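Local coordinates for hypothetical protein (Staphylococcus aureus subsp. aureus, PDB 1QYI), which is of unknown function but probably belongs to the HAD superfamily, whose members are mostly phosphatases and other phosphoryl-transfer enzymes, at residues I208-K221 against R240-L254. Residues are numbered along the deposited sequence; the frame is centred on the assembly and turned at random.
Sequences IYQEIILRPVDEVK and RPYTETVVPFENLGL
I208 is wedged against helix 242-252 beside the kink at P248, one of the two tightly packed parts of the contact. Its CG1, anti to the backbone N (chi1 -173°), lies 3.5 Å from P248 CG, and the extended chain carries CD1 on to the backbone of T243 and E244 and to within 3.7 Å of V247 CB, which it meets nearly at a right angle. The next residue, Y209, is exposed; V247 CG1 approaches its CE1 obliquely at 3.4 Å, while N251 CB lies at the ring edge.

E211 and R240 approach head on and form a buried salt bridge. E211 OE2 lies at the guanidinium edge, near its plane and 3.3 Å from R240 NH2, and OE1 faces NH1, but both bonds are weak, and the carboxylate and guanidinium planes are 76° apart. Firmer restraint comes from R240 NH1 to E244 O, 2.9 Å and almost in the guanidinium plane, and from the salt bridge of NH2 with D9; together these probably fix its rotation.

The second tight part is at L254, whose CD2 sits 3.4 Å from V220 CG2 and also touches V217 CG1, beside the Schellman turn at G253 that ends helix 242-252. On the looser side, with Y209, exposed I213 meets L252 tip to tip, and the extended K221 chain ends in a weak bond from NZ to L252 O, 3.4 Å long.

Strand 233-237 lies between the segments in sequence, so the loop leading into helix 217-229, and that helix's first turn, pack on the helix following the strand: an alpha-beta-alpha unit of the Rossmann-like parallel sheet expected of a HAD domain. Helix 172-195 touches Y209, R240 and E244, while helix 16-31 reaches E211 through R17.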
# COMPACT_ATOMS: atom_id res chain seq x y z
N ILE A 208 -2.51 -5.56 10.37
CA ILE A 208 -3.02 -4.20 10.37
C ILE A 208 -2.93 -3.75 11.81
O ILE A 208 -2.82 -2.56 12.10
CB ILE A 208 -4.50 -4.13 9.88
CG1 ILE A 208 -4.93 -2.68 9.72
CG2 ILE A 208 -5.44 -4.82 10.89
CD1 ILE A 208 -6.28 -2.53 9.08
N TYR A 209 -2.95 -4.72 12.72
CA TYR A 209 -2.85 -4.46 14.14
C TYR A 209 -1.39 -4.35 14.61
O TYR A 209 -1.13 -3.97 15.74
CB TYR A 209 -3.56 -5.56 14.92
CG TYR A 209 -5.03 -5.63 14.65
CD1 TYR A 209 -5.91 -4.72 15.23
CD2 TYR A 209 -5.56 -6.65 13.86
CE1 TYR A 209 -7.29 -4.84 15.04
CE2 TYR A 209 -6.92 -6.77 13.65
CZ TYR A 209 -7.79 -5.87 14.25
OH TYR A 209 -9.16 -6.01 14.07
N GLN A 210 -0.45 -4.69 13.74
CA GLN A 210 0.96 -4.61 14.11
C GLN A 210 1.66 -3.69 13.13
O GLN A 210 2.75 -3.99 12.64
CB GLN A 210 1.62 -5.98 14.08
CG GLN A 210 0.74 -7.09 14.62
CD GLN A 210 1.49 -8.37 14.85
OE1 GLN A 210 0.88 -9.42 15.06
NE2 GLN A 210 2.82 -8.31 14.81
N GLU A 211 1.02 -2.56 12.85
CA GLU A 211 1.54 -1.58 11.92
C GLU A 211 2.81 -0.93 12.48
O GLU A 211 2.96 -0.74 13.69
CB GLU A 211 0.45 -0.53 11.66
CG GLU A 211 0.55 0.21 10.33
CD GLU A 211 -0.00 -0.58 9.14
OE1 GLU A 211 -1.17 -1.02 9.17
OE2 GLU A 211 0.73 -0.75 8.14
N ILE A 212 3.75 -0.64 11.58
CA ILE A 212 5.03 -0.02 11.93
C ILE A 212 4.84 1.46 12.30
O ILE A 212 4.46 2.28 11.47
CB ILE A 212 6.03 -0.13 10.75
CG1 ILE A 212 5.40 -0.88 9.57
CG2 ILE A 212 7.24 -0.92 11.18
CD1 ILE A 212 4.14 -0.22 8.94
N ILE A 213 5.13 1.79 13.55
CA ILE A 213 4.97 3.16 14.01
C ILE A 213 6.19 4.00 13.62
O ILE A 213 7.32 3.50 13.60
CB ILE A 213 4.82 3.21 15.55
CG1 ILE A 213 4.11 1.96 16.07
CG2 ILE A 213 4.09 4.49 15.93
CD1 ILE A 213 2.66 1.79 15.63
N LEU A 214 5.96 5.27 13.32
CA LEU A 214 7.05 6.16 12.96
C LEU A 214 7.52 6.91 14.20
O LEU A 214 8.71 7.14 14.39
CB LEU A 214 6.61 7.14 11.86
CG LEU A 214 6.45 6.60 10.43
CD1 LEU A 214 5.63 7.61 9.64
CD2 LEU A 214 7.80 6.37 9.76
N ARG A 215 6.57 7.27 15.06
CA ARG A 215 6.86 7.97 16.30
C ARG A 215 6.12 7.33 17.48
O ARG A 215 4.93 7.02 17.38
CB ARG A 215 6.47 9.44 16.18
CG ARG A 215 7.43 10.27 15.35
CD ARG A 215 8.04 11.36 16.20
NE ARG A 215 9.23 10.93 16.93
CZ ARG A 215 9.67 11.53 18.02
NH1 ARG A 215 9.03 12.57 18.51
NH2 ARG A 215 10.77 11.09 18.62
N PRO A 216 6.81 7.14 18.63
CA PRO A 216 6.19 6.54 19.82
C PRO A 216 4.82 7.14 20.06
O PRO A 216 4.71 8.35 20.23
CB PRO A 216 7.17 6.90 20.93
CG PRO A 216 8.48 6.92 20.23
CD PRO A 216 8.17 7.62 18.93
N VAL A 217 3.80 6.30 20.07
CA VAL A 217 2.42 6.76 20.26
C VAL A 217 2.21 7.58 21.53
O VAL A 217 1.54 8.62 21.50
CB VAL A 217 1.47 5.55 20.27
CG1 VAL A 217 0.03 6.01 20.39
CG2 VAL A 217 1.68 4.75 19.00
N ASP A 218 2.78 7.12 22.64
CA ASP A 218 2.65 7.83 23.91
C ASP A 218 3.15 9.27 23.79
O ASP A 218 2.67 10.16 24.50
CB ASP A 218 3.42 7.07 24.99
CG ASP A 218 4.91 7.10 24.77
OD1 ASP A 218 5.34 7.08 23.60
OD2 ASP A 218 5.66 7.13 25.77
N GLU A 219 4.11 9.50 22.89
CA GLU A 219 4.66 10.84 22.67
C GLU A 219 3.74 11.68 21.77
O GLU A 219 3.60 12.89 21.99
CB GLU A 219 6.04 10.75 22.02
CG GLU A 219 7.20 11.21 22.90
CD GLU A 219 8.56 11.06 22.22
OE1 GLU A 219 9.00 9.90 22.02
OE2 GLU A 219 9.18 12.09 21.87
N VAL A 220 3.12 11.05 20.77
CA VAL A 220 2.22 11.78 19.87
C VAL A 220 0.88 12.03 20.55
O VAL A 220 0.19 12.99 20.22
CB VAL A 220 1.98 11.03 18.52
CG1 VAL A 220 3.27 10.43 18.01
CG2 VAL A 220 0.90 9.99 18.67
N LYS A 221 0.51 11.18 21.50
CA LYS A 221 -0.76 11.35 22.20
C LYS A 221 -0.73 12.63 23.03
O LYS A 221 -1.78 13.20 23.33
CB LYS A 221 -1.06 10.16 23.10
CG LYS A 221 -1.61 8.93 22.40
CD LYS A 221 -1.68 7.77 23.39
CE LYS A 221 -2.31 6.53 22.77
NZ LYS A 221 -2.19 5.33 23.65
N ARG A 240 -5.12 5.61 2.17
CA ARG A 240 -5.54 4.33 2.71
C ARG A 240 -7.06 4.23 2.75
O ARG A 240 -7.75 5.24 2.94
CB ARG A 240 -5.03 4.17 4.15
CG ARG A 240 -3.53 4.13 4.33
CD ARG A 240 -3.20 3.86 5.78
NE ARG A 240 -1.82 3.42 5.97
CZ ARG A 240 -1.46 2.45 6.80
NH1 ARG A 240 -2.37 1.81 7.53
NH2 ARG A 240 -0.18 2.12 6.90
N PRO A 241 -7.62 3.03 2.54
CA PRO A 241 -9.08 2.92 2.59
C PRO A 241 -9.55 3.06 4.05
O PRO A 241 -8.73 3.14 4.98
CB PRO A 241 -9.35 1.53 2.00
CG PRO A 241 -8.09 0.76 2.31
CD PRO A 241 -7.02 1.79 1.99
N TYR A 242 -10.86 3.08 4.24
CA TYR A 242 -11.46 3.24 5.56
C TYR A 242 -10.90 2.37 6.68
O TYR A 242 -10.47 2.88 7.70
CB TYR A 242 -12.97 3.00 5.51
CG TYR A 242 -13.62 3.15 6.86
CD1 TYR A 242 -13.67 4.40 7.50
CD2 TYR A 242 -14.19 2.06 7.51
CE1 TYR A 242 -14.28 4.56 8.74
CE2 TYR A 242 -14.80 2.19 8.75
CZ TYR A 242 -14.84 3.45 9.37
OH TYR A 242 -15.47 3.60 10.59
N THR A 243 -10.95 1.06 6.48
CA THR A 243 -10.49 0.14 7.51
C THR A 243 -9.00 0.24 7.82
O THR A 243 -8.60 0.17 8.98
CB THR A 243 -10.80 -1.29 7.10
OG1 THR A 243 -9.91 -1.69 6.04
CG2 THR A 243 -12.24 -1.39 6.61
N GLU A 244 -8.19 0.38 6.77
CA GLU A 244 -6.75 0.48 6.94
C GLU A 244 -6.33 1.75 7.68
O GLU A 244 -5.17 1.90 8.07
CB GLU A 244 -6.06 0.39 5.58
CG GLU A 244 -5.69 -1.04 5.19
CD GLU A 244 -5.74 -1.31 3.69
OE1 GLU A 244 -5.16 -0.50 2.93
OE2 GLU A 244 -6.34 -2.33 3.28
N THR A 245 -7.29 2.64 7.88
CA THR A 245 -7.07 3.90 8.59
C THR A 245 -7.65 3.81 10.01
O THR A 245 -6.94 4.00 11.00
CB THR A 245 -7.76 5.08 7.86
OG1 THR A 245 -7.51 4.98 6.46
CG2 THR A 245 -7.25 6.41 8.38
N VAL A 246 -8.94 3.53 10.10
CA VAL A 246 -9.60 3.43 11.40
C VAL A 246 -9.01 2.35 12.32
O VAL A 246 -8.55 2.67 13.41
CB VAL A 246 -11.13 3.19 11.22
CG1 VAL A 246 -11.75 2.71 12.53
CG2 VAL A 246 -11.78 4.49 10.79
N VAL A 247 -9.02 1.09 11.89
CA VAL A 247 -8.52 -0.01 12.70
C VAL A 247 -7.15 0.26 13.31
O VAL A 247 -6.97 0.12 14.52
CB VAL A 247 -8.45 -1.31 11.88
CG1 VAL A 247 -7.95 -2.46 12.73
CG2 VAL A 247 -9.83 -1.64 11.33
N PRO A 248 -6.16 0.66 12.49
CA PRO A 248 -4.83 0.93 13.04
C PRO A 248 -4.87 2.02 14.11
O PRO A 248 -4.40 1.82 15.23
CB PRO A 248 -4.03 1.36 11.81
CG PRO A 248 -4.74 0.65 10.67
CD PRO A 248 -6.18 0.82 11.03
N PHE A 249 -5.43 3.18 13.77
CA PHE A 249 -5.52 4.29 14.71
C PHE A 249 -6.29 3.91 15.96
O PHE A 249 -5.97 4.34 17.07
CB PHE A 249 -6.16 5.51 14.04
CG PHE A 249 -5.17 6.41 13.34
CD1 PHE A 249 -4.31 5.90 12.38
CD2 PHE A 249 -5.11 7.77 13.63
CE1 PHE A 249 -3.39 6.73 11.72
CE2 PHE A 249 -4.20 8.60 12.98
CZ PHE A 249 -3.34 8.08 12.02
N GLU A 250 -7.31 3.09 15.77
CA GLU A 250 -8.15 2.61 16.86
C GLU A 250 -7.31 1.78 17.83
O GLU A 250 -7.21 2.12 19.00
CB GLU A 250 -9.29 1.79 16.25
CG GLU A 250 -9.90 0.74 17.14
CD GLU A 250 -10.31 1.27 18.47
OE1 GLU A 250 -11.02 2.30 18.50
OE2 GLU A 250 -9.92 0.67 19.49
N ASN A 251 -6.69 0.72 17.31
CA ASN A 251 -5.84 -0.17 18.10
C ASN A 251 -4.72 0.59 18.81
O ASN A 251 -4.33 0.24 19.92
CB ASN A 251 -5.27 -1.26 17.18
CG ASN A 251 -4.10 -2.03 17.79
OD1 ASN A 251 -2.95 -1.88 17.37
ND2 ASN A 251 -4.39 -2.87 18.78
N LEU A 252 -4.21 1.65 18.18
CA LEU A 252 -3.12 2.44 18.75
C LEU A 252 -3.53 3.47 19.78
O LEU A 252 -2.71 3.91 20.59
CB LEU A 252 -2.35 3.13 17.63
CG LEU A 252 -1.65 2.19 16.65
CD1 LEU A 252 -1.22 2.97 15.43
CD2 LEU A 252 -0.46 1.53 17.33
N GLY A 253 -4.81 3.86 19.77
CA GLY A 253 -5.29 4.86 20.72
C GLY A 253 -5.16 6.29 20.21
O GLY A 253 -5.09 7.23 20.99
N LEU A 254 -5.14 6.46 18.89
CA LEU A 254 -5.02 7.79 18.32
C LEU A 254 -6.37 8.29 17.84
O LEU A 254 -6.64 9.49 17.82
CB LEU A 254 -4.03 7.78 17.15
CG LEU A 254 -2.62 7.28 17.48
CD1 LEU A 254 -1.82 7.15 16.20
CD2 LEU A 254 -1.94 8.22 18.46